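Local coordinates for protein sortase (Actinomyces oris, PDB 5UTT) that probably acts as a class E sortase, a cysteine transpeptidase that joins surface proteins to the cell envelope of this Gram-positive bacterium, at residues P18-V23 with E27-L32; G80-Y85 with F89-L94; I101-A106 with Y110-T115; A129-P132 with Q138-D141. All coordinates share one frame; numbering follows the deposited sequence.

Contact 1 of 4, residues P18-V23 with E27-L32; sequences PVMEQV and ETIGML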
loop_
_atom_site.group_PDB
_atom_site.type_symbol
_atom_site.label_atom_id
_atom_site.label_comp_id
_atom_site.label_asym_id
_atom_site.label_seq_id
_atom_site.Cartn_x
_atom_site.Cartn_y
_atom_site.Cartn_z
ATOM N N PRO A 18 0.655 -13.984 8.834
ATOM C CA PRO A 18 1.547 -14.743 7.979
ATOM C C PRO A 18 2.396 -13.804 7.124
ATOM O O PRO A 18 1.913 -12.747 6.700
ATOM C CB PRO A 18 0.600 -15.586 7.115
ATOM C CG PRO A 18 -0.737 -15.471 7.732
ATOM C CD PRO A 18 -0.760 -14.191 8.499
ATOM N N VAL A 19 3.652 -14.180 6.879
ATOM C CA VAL A 19 4.547 -13.358 6.093
ATOM C C VAL A 19 4.502 -13.858 4.664
ATOM O O VAL A 19 4.545 -15.057 4.425
ATOM C CB VAL A 19 5.984 -13.384 6.624
ATOM C CG1 VAL A 19 6.892 -12.533 5.742
ATOM C CG2 VAL A 19 6.025 -12.848 8.057
ATOM N N MET A 20 4.379 -12.946 3.718
ATOM C CA MET A 20 4.450 -13.351 2.309
ATOM C C MET A 20 5.901 -13.653 1.924
ATOM O O MET A 20 6.816 -12.934 2.309
ATOM C CB MET A 20 3.895 -12.252 1.411
ATOM C CG MET A 20 2.428 -11.930 1.605
ATOM S SD MET A 20 1.322 -13.283 1.233
ATOM C CE MET A 20 1.265 -13.193 -0.556
ATOM N N GLU A 21 6.092 -14.697 1.122
ATOM C CA GLU A 21 7.397 -15.021 0.541
ATOM C C GLU A 21 7.671 -14.066 -0.616
ATOM O O GLU A 21 6.755 -13.718 -1.338
ATOM C CB GLU A 21 7.387 -16.454 -0.000
ATOM C CG GLU A 21 7.173 -17.492 1.098
ATOM C CD GLU A 21 7.367 -18.925 0.645
ATOM O OE1 GLU A 21 7.293 -19.204 -0.587
ATOM O OE2 GLU A 21 7.595 -19.779 1.543
ATOM N N GLN A 22 8.917 -13.635 -0.763
ATOM C CA GLN A 22 9.325 -12.810 -1.901
ATOM C C GLN A 22 9.059 -13.525 -3.216
ATOM O O GLN A 22 9.297 -14.724 -3.347
ATOM C CB GLN A 22 10.809 -12.450 -1.783
ATOM C CG GLN A 22 11.385 -11.597 -2.905
ATOM C CD GLN A 22 12.754 -11.059 -2.530
ATOM O OE1 GLN A 22 13.378 -11.557 -1.594
ATOM N NE2 GLN A 22 13.197 -10.005 -3.204
ATOM N N VAL A 23 8.574 -12.780 -4.190
ATOM C CA VAL A 23 8.278 -13.314 -5.529
ATOM C C VAL A 23 9.166 -12.600 -6.557
ATOM O O VAL A 23 9.790 -11.562 -6.256
ATOM C CB VAL A 23 6.774 -13.150 -5.920
ATOM C CG1 VAL A 23 5.871 -13.911 -4.976
ATOM C CG2 VAL A 23 6.363 -11.671 -6.012
ATOM N N GLU A 27 5.616 -10.337 -10.731
ATOM C CA GLU A 27 4.635 -11.327 -10.289
ATOM C C GLU A 27 3.701 -10.655 -9.282
ATOM O O GLU A 27 4.089 -9.697 -8.603
ATOM C CB GLU A 27 5.320 -12.513 -9.646
ATOM C CG GLU A 27 6.343 -13.124 -10.592
ATOM C CD GLU A 27 7.006 -14.378 -10.070
ATOM O OE1 GLU A 27 7.244 -14.517 -8.844
ATOM O OE2 GLU A 27 7.299 -15.248 -10.918
ATOM N N THR A 28 2.470 -11.142 -9.203
ATOM C CA THR A 28 1.439 -10.475 -8.380
ATOM C C THR A 28 1.544 -10.955 -6.927
ATOM O O THR A 28 1.737 -12.162 -6.669
ATOM C CB THR A 28 0.045 -10.714 -8.941
ATOM O OG1 THR A 28 0.004 -10.231 -10.308
ATOM C CG2 THR A 28 -1.041 -10.006 -8.137
ATOM N N ILE A 29 1.438 -10.001 -6.027
ATOM C CA ILE A 29 1.502 -10.253 -4.556
ATOM C C ILE A 29 0.080 -10.277 -3.994
ATOM O O ILE A 29 -0.239 -11.032 -3.051
ATOM C CB ILE A 29 2.295 -9.139 -3.861
ATOM C CG1 ILE A 29 3.700 -9.002 -4.459
ATOM C CG2 ILE A 29 2.344 -9.408 -2.345
ATOM C CD1 ILE A 29 4.561 -7.915 -3.841
ATOM N N GLY A 30 -0.803 -9.428 -4.520
ATOM C CA GLY A 30 -2.134 -9.311 -3.923
ATOM C C GLY A 30 -2.903 -8.195 -4.583
ATOM O O GLY A 30 -2.530 -7.763 -5.690
ATOM N N MET A 31 -3.982 -7.766 -3.922
ATOM C CA MET A 31 -4.757 -6.583 -4.356
ATOM C C MET A 31 -4.855 -5.541 -3.273
ATOM O O MET A 31 -4.878 -5.886 -2.038
ATOM C CB MET A 31 -6.161 -6.963 -4.828
ATOM C CG MET A 31 -6.223 -7.459 -6.254
ATOM S SD MET A 31 -7.898 -8.042 -6.591
ATOM C CE MET A 31 -7.848 -7.927 -8.377
ATOM N N LEU A 32 -4.789 -4.280 -3.686
ATOM C CA LEU A 32 -4.953 -3.188 -2.761
ATOM C C LEU A 32 -6.403 -2.744 -2.734
ATOM O O LEU A 32 -6.976 -2.420 -3.765
ATOM C CB LEU A 32 -4.085 -1.996 -3.150
ATOM C CG LEU A 32 -4.059 -0.765 -2.250
ATOM C CD1 LEU A 32 -3.445 -1.074 -0.879
ATOM C CD2 LEU A 32 -3.325 0.368 -2.956
#

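Contact 2 of 4, residues G80-Y85 with F89-L94; sequences GHRRTY and FRRIDL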
loop_
_atom_site.group_PDB
_atom_site.type_symbol
_atom_site.label_atom_id
_atom_site.label_comp_id
_atom_site.label_asym_id
_atom_site.label_seq_id
_atom_site.Cartn_x
_atom_site.Cartn_y
_atom_site.Cartn_z
ATOM N N GLY A 80 2.566 3.838 -6.819
ATOM C CA GLY A 80 1.503 3.873 -7.792
ATOM C C GLY A 80 1.446 5.146 -8.581
ATOM O O GLY A 80 1.817 6.222 -8.124
ATOM N N HIS A 81 1.050 5.022 -9.847
ATOM C CA HIS A 81 0.812 6.193 -10.613
ATOM C C HIS A 81 -0.355 7.005 -10.050
ATOM O O HIS A 81 -1.331 6.469 -9.573
ATOM C CB HIS A 81 0.464 5.795 -12.045
ATOM C CG HIS A 81 1.638 5.495 -12.910
ATOM N ND1 HIS A 81 2.945 5.698 -12.530
ATOM C CD2 HIS A 81 1.685 5.070 -14.198
ATOM C CE1 HIS A 81 3.753 5.364 -13.522
ATOM N NE2 HIS A 81 3.012 5.008 -14.556
ATOM N N ARG A 82 -0.270 8.321 -10.187
ATOM C CA ARG A 82 -1.312 9.219 -9.747
ATOM C C ARG A 82 -2.463 9.362 -10.725
ATOM O O ARG A 82 -3.580 9.708 -10.298
ATOM C CB ARG A 82 -0.721 10.607 -9.514
ATOM C CG ARG A 82 -1.610 11.597 -8.774
ATOM C CD ARG A 82 -1.572 11.287 -7.269
ATOM N NE ARG A 82 -2.521 12.116 -6.526
ATOM C CZ ARG A 82 -2.229 13.274 -5.942
ATOM N NH1 ARG A 82 -3.181 13.956 -5.308
ATOM N NH2 ARG A 82 -1.001 13.761 -5.999
ATOM N N ARG A 83 -2.219 9.089 -12.006
ATOM C CA ARG A 83 -3.174 9.426 -13.078
ATOM C C ARG A 83 -3.661 8.273 -13.979
ATOM O O ARG A 83 -4.362 8.513 -14.973
ATOM C CB ARG A 83 -2.576 10.546 -13.935
ATOM C CG ARG A 83 -2.058 11.713 -13.079
ATOM C CD ARG A 83 -2.370 13.084 -13.654
ATOM N NE ARG A 83 -1.322 13.546 -14.559
ATOM C CZ ARG A 83 -1.520 14.301 -15.638
ATOM N NH1 ARG A 83 -2.743 14.683 -15.993
ATOM N NH2 ARG A 83 -0.483 14.673 -16.383
ATOM N N THR A 84 -3.355 7.037 -13.626
ATOM C CA THR A 84 -3.791 5.862 -14.416
ATOM C C THR A 84 -5.291 5.563 -14.339
ATOM O O THR A 84 -5.961 5.899 -13.371
ATOM C CB THR A 84 -3.048 4.586 -14.003
ATOM O OG1 THR A 84 -2.911 4.545 -12.573
ATOM C CG2 THR A 84 -1.685 4.534 -14.621
ATOM N N TYR A 85 -5.815 4.944 -15.396
ATOM C CA TYR A 85 -7.249 4.660 -15.500
ATOM C C TYR A 85 -7.625 3.382 -14.748
ATOM O O TYR A 85 -6.867 2.409 -14.707
ATOM C CB TYR A 85 -7.665 4.579 -16.986
ATOM C CG TYR A 85 -9.132 4.253 -17.213
ATOM C CD1 TYR A 85 -10.108 5.261 -17.234
ATOM C CD2 TYR A 85 -9.550 2.931 -17.405
ATOM C CE1 TYR A 85 -11.448 4.958 -17.433
ATOM C CE2 TYR A 85 -10.883 2.623 -17.598
ATOM C CZ TYR A 85 -11.829 3.635 -17.610
ATOM O OH TYR A 85 -13.155 3.323 -17.806
ATOM N N PHE A 89 -3.411 5.905 -7.638
ATOM C CA PHE A 89 -3.342 6.558 -6.286
ATOM C C PHE A 89 -3.852 8.016 -6.403
ATOM O O PHE A 89 -3.419 8.956 -5.704
ATOM C CB PHE A 89 -1.900 6.507 -5.727
ATOM C CG PHE A 89 -1.417 5.139 -5.278
ATOM C CD1 PHE A 89 -2.191 3.998 -5.428
ATOM C CD2 PHE A 89 -0.169 5.004 -4.690
ATOM C CE1 PHE A 89 -1.751 2.773 -4.969
ATOM C CE2 PHE A 89 0.272 3.769 -4.245
ATOM C CZ PHE A 89 -0.496 2.658 -4.413
ATOM N N ARG A 90 -4.742 8.260 -7.375
ATOM C CA ARG A 90 -5.199 9.609 -7.639
ATOM C C ARG A 90 -5.618 10.352 -6.384
ATOM O O ARG A 90 -5.311 11.551 -6.234
ATOM C CB ARG A 90 -6.398 9.554 -8.573
ATOM C CG ARG A 90 -6.902 10.917 -8.996
ATOM C CD ARG A 90 -8.153 10.724 -9.822
ATOM N NE ARG A 90 -8.546 11.939 -10.478
ATOM C CZ ARG A 90 -9.668 12.078 -11.178
ATOM N NH1 ARG A 90 -10.517 11.056 -11.295
ATOM N NH2 ARG A 90 -9.943 13.241 -11.753
ATOM N N ARG A 91 -6.354 9.664 -5.521
ATOM C CA ARG A 91 -7.017 10.317 -4.412
ATOM C C ARG A 91 -6.332 9.903 -3.146
ATOM O O ARG A 91 -6.964 9.763 -2.132
ATOM C CB ARG A 91 -8.534 10.090 -4.412
ATOM C CG ARG A 91 -9.263 10.879 -5.497
ATOM C CD ARG A 91 -9.543 12.303 -5.032
ATOM N NE ARG A 91 -8.362 13.190 -4.997
ATOM C CZ ARG A 91 -7.859 13.822 -6.049
ATOM N NH1 ARG A 91 -8.397 13.692 -7.279
ATOM N NH2 ARG A 91 -6.803 14.609 -5.881
ATOM N N ILE A 92 -5.006 9.768 -3.225
ATOM C CA ILE A 92 -4.187 9.517 -2.029
ATOM C C ILE A 92 -4.429 10.572 -0.953
ATOM O O ILE A 92 -4.235 10.299 0.253
ATOM C CB ILE A 92 -2.703 9.409 -2.421
ATOM C CG1 ILE A 92 -1.890 8.752 -1.285
ATOM C CG2 ILE A 92 -2.136 10.747 -2.840
ATOM C CD1 ILE A 92 -0.522 8.272 -1.698
ATOM N N ASP A 93 -4.826 11.758 -1.387
ATOM C CA ASP A 93 -5.029 12.926 -0.501
ATOM C C ASP A 93 -6.268 12.809 0.384
ATOM O O ASP A 93 -6.441 13.636 1.269
ATOM C CB ASP A 93 -5.076 14.236 -1.295
ATOM C CG ASP A 93 -6.134 14.225 -2.387
ATOM O OD1 ASP A 93 -6.839 13.226 -2.549
ATOM O OD2 ASP A 93 -6.265 15.252 -3.052
ATOM N N LEU A 94 -7.092 11.781 0.200
ATOM C CA LEU A 94 -8.299 11.598 0.996
ATOM C C LEU A 94 -7.970 10.844 2.256
ATOM O O LEU A 94 -8.806 10.740 3.103
ATOM C CB LEU A 94 -9.371 10.815 0.254
ATOM C CG LEU A 94 -9.908 11.422 -1.068
ATOM C CD1 LEU A 94 -10.930 10.439 -1.611
ATOM C CD2 LEU A 94 -10.513 12.790 -0.868
HETATM O O HOH W 1 -4.240 16.525 -4.511
#

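Contact 3 of 4, residues I101-A106 with Y110-T115; sequences IIVSTA and YVFKVT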
loop_
_atom_site.group_PDB
_atom_site.type_symbol
_atom_site.label_atom_id
_atom_site.label_comp_id
_atom_site.label_asym_id
_atom_site.label_seq_id
_atom_site.Cartn_x
_atom_site.Cartn_y
_atom_site.Cartn_z
ATOM N N ILE A 101 -6.165 0.837 5.128
ATOM C CA ILE A 101 -5.509 0.400 3.873
ATOM C C ILE A 101 -5.445 -1.125 3.934
ATOM O O ILE A 101 -4.870 -1.717 4.878
ATOM C CB ILE A 101 -4.120 1.026 3.717
ATOM C CG1 ILE A 101 -4.237 2.558 3.603
ATOM C CG2 ILE A 101 -3.359 0.463 2.528
ATOM C CD1 ILE A 101 -2.907 3.237 3.452
ATOM N N ILE A 102 -6.048 -1.786 2.967
ATOM C CA ILE A 102 -6.296 -3.236 3.083
ATOM C C ILE A 102 -5.605 -3.914 1.936
ATOM O O ILE A 102 -5.809 -3.499 0.744
ATOM C CB ILE A 102 -7.799 -3.578 3.117
ATOM C CG1 ILE A 102 -8.475 -2.851 4.296
ATOM C CG2 ILE A 102 -8.013 -5.102 3.142
ATOM C CD1 ILE A 102 -9.969 -3.017 4.359
ATOM N N VAL A 103 -4.793 -4.947 2.255
ATOM C CA VAL A 103 -4.238 -5.782 1.219
ATOM C C VAL A 103 -4.851 -7.171 1.244
ATOM O O VAL A 103 -4.883 -7.839 2.270
ATOM C CB VAL A 103 -2.692 -5.834 1.209
ATOM C CG1 VAL A 103 -2.210 -6.620 -0.003
ATOM C CG2 VAL A 103 -2.137 -4.426 1.277
ATOM N N SER A 104 -5.345 -7.616 0.117
ATOM C CA SER A 104 -5.830 -8.997 0.039
ATOM C C SER A 104 -4.795 -9.873 -0.681
ATOM O O SER A 104 -4.361 -9.566 -1.795
ATOM C CB SER A 104 -7.209 -9.075 -0.600
ATOM O OG SER A 104 -7.197 -8.769 -1.974
ATOM N N THR A 105 -4.471 -11.006 -0.069
ATOM C CA THR A 105 -3.669 -12.043 -0.729
ATOM C C THR A 105 -4.526 -13.288 -0.863
ATOM O O THR A 105 -5.679 -13.310 -0.399
ATOM C CB THR A 105 -2.391 -12.334 0.071
ATOM O OG1 THR A 105 -2.710 -12.938 1.331
ATOM C CG2 THR A 105 -1.588 -11.050 0.258
ATOM N N ALA A 106 -3.990 -14.329 -1.484
ATOM C CA ALA A 106 -4.744 -15.541 -1.695
ATOM C C ALA A 106 -5.290 -16.160 -0.394
ATOM O O ALA A 106 -6.366 -16.770 -0.372
ATOM C CB ALA A 106 -3.915 -16.549 -2.448
ATOM N N TYR A 110 -4.795 -8.392 5.046
ATOM C CA TYR A 110 -3.975 -7.565 5.923
ATOM C C TYR A 110 -4.580 -6.179 6.031
ATOM O O TYR A 110 -4.744 -5.483 5.009
ATOM C CB TYR A 110 -2.572 -7.430 5.383
ATOM C CG TYR A 110 -1.798 -8.713 5.242
ATOM C CD1 TYR A 110 -1.869 -9.475 4.082
ATOM C CD2 TYR A 110 -0.915 -9.135 6.230
ATOM C CE1 TYR A 110 -1.134 -10.611 3.928
ATOM C CE2 TYR A 110 -0.191 -10.290 6.077
ATOM C CZ TYR A 110 -0.281 -11.020 4.929
ATOM O OH TYR A 110 0.435 -12.166 4.781
ATOM N N VAL A 111 -4.897 -5.780 7.264
ATOM C CA VAL A 111 -5.505 -4.476 7.472
ATOM C C VAL A 111 -4.569 -3.553 8.273
ATOM O O VAL A 111 -4.167 -3.840 9.444
ATOM C CB VAL A 111 -6.905 -4.541 8.143
ATOM C CG1 VAL A 111 -7.422 -3.131 8.392
ATOM C CG2 VAL A 111 -7.931 -5.371 7.369
ATOM N N PHE A 112 -4.255 -2.426 7.630
ATOM C CA PHE A 112 -3.409 -1.362 8.152
ATOM C C PHE A 112 -4.253 -0.115 8.404
ATOM O O PHE A 112 -5.261 0.152 7.710
ATOM C CB PHE A 112 -2.251 -1.037 7.183
ATOM C CG PHE A 112 -1.395 -2.199 6.831
ATOM C CD1 PHE A 112 -1.791 -3.137 5.854
ATOM C CD2 PHE A 112 -0.143 -2.347 7.392
ATOM C CE1 PHE A 112 -0.959 -4.199 5.523
ATOM C CE2 PHE A 112 0.678 -3.417 7.086
ATOM C CZ PHE A 112 0.280 -4.360 6.147
ATOM N N LYS A 113 -3.820 0.708 9.385
ATOM C CA LYS A 113 -4.491 1.967 9.662
ATOM C C LYS A 113 -3.537 3.148 9.517
ATOM O O LYS A 113 -2.413 3.104 10.041
ATOM C CB LYS A 113 -5.058 1.941 11.083
ATOM C CG LYS A 113 -6.125 0.881 11.267
ATOM C CD LYS A 113 -7.435 1.279 10.638
ATOM C CE LYS A 113 -8.629 0.700 11.413
ATOM N NZ LYS A 113 -8.878 1.304 12.781
ATOM N N VAL A 114 -3.967 4.159 8.736
ATOM C CA VAL A 114 -3.135 5.316 8.434
ATOM C C VAL A 114 -2.670 6.041 9.724
ATOM O O VAL A 114 -3.472 6.286 10.629
ATOM C CB VAL A 114 -3.827 6.302 7.478
ATOM C CG1 VAL A 114 -3.049 7.596 7.380
ATOM C CG2 VAL A 114 -3.956 5.677 6.106
ATOM N N THR A 115 -1.360 6.301 9.791
ATOM C CA THR A 115 -0.734 6.998 10.923
ATOM C C THR A 115 -0.449 8.446 10.541
ATOM O O THR A 115 -0.319 9.327 11.402
ATOM C CB THR A 115 0.560 6.299 11.383
ATOM O OG1 THR A 115 1.479 6.213 10.281
ATOM C CG2 THR A 115 0.242 4.944 11.953
#

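Contact 4 of 4, residues A129-P132 with Q138-D141; sequences APVP and QPTD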
loop_
_atom_site.group_PDB
_atom_site.type_symbol
_atom_site.label_atom_id
_atom_site.label_comp_id
_atom_site.label_asym_id
_atom_site.label_seq_id
_atom_site.Cartn_x
_atom_site.Cartn_y
_atom_site.Cartn_z
ATOM N N ALA A 129 12.091 3.593 4.652
ATOM C CA ALA A 129 12.955 2.782 5.496
ATOM C C ALA A 129 12.100 1.792 6.291
ATOM O O ALA A 129 10.896 1.988 6.471
ATOM C CB ALA A 129 13.757 3.674 6.422
ATOM N N PRO A 130 12.738 0.749 6.847
ATOM C CA PRO A 130 12.037 -0.249 7.655
ATOM C C PRO A 130 11.223 0.376 8.756
ATOM O O PRO A 130 10.091 -0.022 8.951
ATOM C CB PRO A 130 13.172 -1.083 8.222
ATOM C CG PRO A 130 14.217 -1.026 7.166
ATOM C CD PRO A 130 14.113 0.346 6.531
ATOM N N VAL A 131 11.807 1.355 9.455
ATOM C CA VAL A 131 11.071 2.242 10.327
ATOM C C VAL A 131 10.862 3.570 9.577
ATOM O O VAL A 131 11.825 4.261 9.293
ATOM C CB VAL A 131 11.790 2.501 11.659
ATOM C CG1 VAL A 131 10.931 3.391 12.550
ATOM C CG2 VAL A 131 12.086 1.182 12.322
ATOM N N PRO A 132 9.599 3.898 9.243
ATOM C CA PRO A 132 9.293 5.103 8.464
ATOM C C PRO A 132 9.946 6.351 9.018
ATOM O O PRO A 132 9.831 6.619 10.227
ATOM C CB PRO A 132 7.770 5.198 8.571
ATOM C CG PRO A 132 7.329 3.798 8.645
ATOM C CD PRO A 132 8.392 3.084 9.447
ATOM N N GLN A 138 16.120 0.021 13.898
ATOM C CA GLN A 138 15.670 -1.362 13.636
ATOM C C GLN A 138 14.157 -1.476 13.915
ATOM O O GLN A 138 13.656 -0.919 14.911
ATOM C CB GLN A 138 16.458 -2.378 14.479
ATOM C CG GLN A 138 17.885 -2.655 14.005
ATOM C CD GLN A 138 17.947 -3.593 12.809
ATOM O OE1 GLN A 138 17.151 -4.546 12.686
ATOM N NE2 GLN A 138 18.896 -3.330 11.907
ATOM N N PRO A 139 13.411 -2.168 13.028
ATOM C CA PRO A 139 11.938 -2.180 13.134
ATOM C C PRO A 139 11.347 -3.099 14.179
ATOM O O PRO A 139 11.896 -4.185 14.415
ATOM C CB PRO A 139 11.492 -2.671 11.756
ATOM C CG PRO A 139 12.645 -3.486 11.245
ATOM C CD PRO A 139 13.894 -2.872 11.820
ATOM N N THR A 140 10.231 -2.662 14.776
ATOM C CA THR A 140 9.381 -3.519 15.618
ATOM C C THR A 140 7.975 -3.770 15.079
ATOM O O THR A 140 7.426 -4.857 15.287
ATOM C CB THR A 140 9.242 -2.924 17.021
ATOM O OG1 THR A 140 10.552 -2.803 17.569
ATOM C CG2 THR A 140 8.393 -3.803 17.871
ATOM N N ASP A 141 7.419 -2.772 14.373
ATOM C CA ASP A 141 6.054 -2.826 13.879
ATOM C C ASP A 141 6.024 -3.141 12.383
ATOM O O ASP A 141 7.053 -3.204 11.743
ATOM C CB ASP A 141 5.367 -1.489 14.135
ATOM C CG ASP A 141 5.114 -1.240 15.610
ATOM O OD1 ASP A 141 4.777 -2.210 16.321
ATOM O OD2 ASP A 141 5.225 -0.072 16.046
HETATM O O HOH W 2 8.450 -0.489 11.190
#

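Contact 1 of 4, residues P18-V23 with E27-L32
V23 and E27 bring their CA atoms to 6.3 Å where the irregular segment 18-23 comes alongside strand 28-32, and no backbone hydrogen bond crosses between the two. Three residue pairs hold the approach. At the turn end V23 and E27 cross obliquely, V23 CG2 lying 3.9 Å from E27 CB. E27 CG is anti to the carbonyl carbon (chi1 -56°) and the extended chain beyond it carries E27 OE1 past V23, 3.3 Å from V23 CB. That oxygen accepts the backbone N-H of G24, in the short link between the segments. V23 CG2 also reaches I29 CG1 at 4.1 Å, the carbon of an isoleucine buried against E49 of strand 45-49. Farther back, M20 bends at chi2 and chi3 and lays its methyl CE 3.6 Å from I29 O and 4.3 Å from I29 CG2; L70, T105 and Y110 pack round the same methionine. I29 and G30 both face I47, a classic beta bulge in the first strand of the sortase sheet. No hydrogen bond joins the segments: apolar carbons meet one another and two oxygens, I29 O and E27 OE1, so the lead-in chain is laid on the strand by packing. The charge of E27 OE1 is partly met by the G24 amide, which would probably favour the ionised carboxylate.

Contact 2 of 4, residues G80-Y85 with F89-L94
The long loop between strands 74-79 and 100-104 of the sortase domain doubles back here, R82 reaching into a type I turn that runs from F89 to I92. The backbones meet first at F89 N-H and H81 O, 2.9 Å apart in a nearly straight bond (179°). One residue on, R82 NE gives a 2.9 Å hydrogen bond to R90 O. The oxygen lies almost in the guanidinium plane, yet NE comes from above the plane of the R90 carbonyl. R82 CG is anti to the backbone N (chi1 -168°) and a bend at chi2 swings the chain across to the turn. I92 CG2 covers one face of the guanidinium, 4.0 Å from CZ. NH2 is held outside the loop by C149 O and H150 ND1, so the group is fixed at both ends. D93 OD2 stands 4.0 Å from R82 NH1 and water 1 spans the gap, its bond to NH1 weak. D93 is itself gripped side-on by R91, NE to OD1 at 2.9 Å and NH2 to OD2, while E156 makes salt bridges to R90 and R91. Behind the turn, G80 CA sits 3.9 Å from the centroid of the F89 ring, over its face in a CH-pi contact. Since C149 closes the sequence TLTTC, the TLxTC signature of sortases, R82 ties this loop to the signature strand of the sortase fold.

Contact 3 of 4, residues I101-A106 with Y110-T115
Y110 O receives the N-H of V103 at 2.8 Å, in the carbonyl plane, and the CA-H of I102 also points at it from 3.3 Å. The return bond, Y110 N to V103 O, is equally short. I101 and F112 form the next hydrogen-bonded pair, I101 N to F112 O at 2.8 Å and F112 N to I101 O at 2.9 Å, with both donors tilted from the carbonyl planes. Between them I102 and V111 make the non-hydrogen-bonded pair. These bonds build an antiparallel beta hairpin from strands 100-104 and 108-120, the strand axes 164° apart. Strand 100-104 goes on to pair with strand 28-33, and 108-120 with 161-174, so the hairpin helps to close the curled sheet of the sortase beta-barrel. On one face I101, V103 and F112 touch I144 of strand 142-150 and Y110 packs on L70. F112 CG is anti to its carbonyl carbon (chi1 -56°), which sets the ring edge against I101 O, in plane and 3.5 Å from F112 CD1. Past the I101 pair, I101 CD1 packs obliquely on V114 CG2. On the other face I102 CG1 and V111 CG2 lie side by side, 4.0 Å apart. At the hairpin's turn end, T105 CG2 meets the edge of the Y110 ring at CE1, 3.7 Å away, while Y110 OH hydrogen-bonds to P18 O.

Contact 4 of 4, residues A129-P132 with Q138-D141
The puckered, roughly planar ring of P139 takes V131 CG2 over one side, and P130 CB approaches the rim from that same side. P130 CB comes in obliquely above the CG-CD side of the ring, 3.9 Å from P139 CG and 4.1 Å from P139 CD, so two prolines from separate parts of the loop touch mainly by ring carbons. V131 CG2 presses closer. It stands 3.5 Å from P139 CA, tighter than an ordinary carbon contact, and 3.9 Å from P139 CB, with Q138 O also near it. V131 puts CG1 anti to its backbone N (chi1 -177°), which turns CG2 beside that nitrogen and onto the proline. No direct hydrogen bond joins the segments. Water 2 sits between them instead, 2.8 Å from P130 O and 3.1 Å from D141 O, near both carbonyls. D141 carries the loop back to the body of the domain, its OD2 in a salt bridge with K168 and its backbone bonded to G74; A129 O is held by N75. By strand order this is the connection between the sixth and seventh strands of the sortase fold, a region that in relatives helps to border the sorting-signal groove. The chemistry is a small hydrophobic patch on the surface, two proline rings and a valine methyl, supplemented by a water near two carbonyls, and so it probably depends on shape more than on polar pairing.

The four contacts follow one another along the chain of this sortase domain. Contacts 1 and 3 lie closest, centres about 12 Å apart, and share the sheet: strand 28-33 borders strand 100-104, with M31 O probably bonded to S104 N. Contact 2 lies about 21 Å from contact 1, centre to centre and across the chain's centre, yet L32 CD2 packs on F89 CE1 at 3.5 Å. Contact 4 belongs to the loop after strand 108-120, its centre about 17 Å from contact 3 and 25 Å from contact 2, touching neither. Contact 1 joins the lead-in chain to the sheet; contacts 2 and 4 shape separate loops, nearest atoms about 7 Å from contact 3.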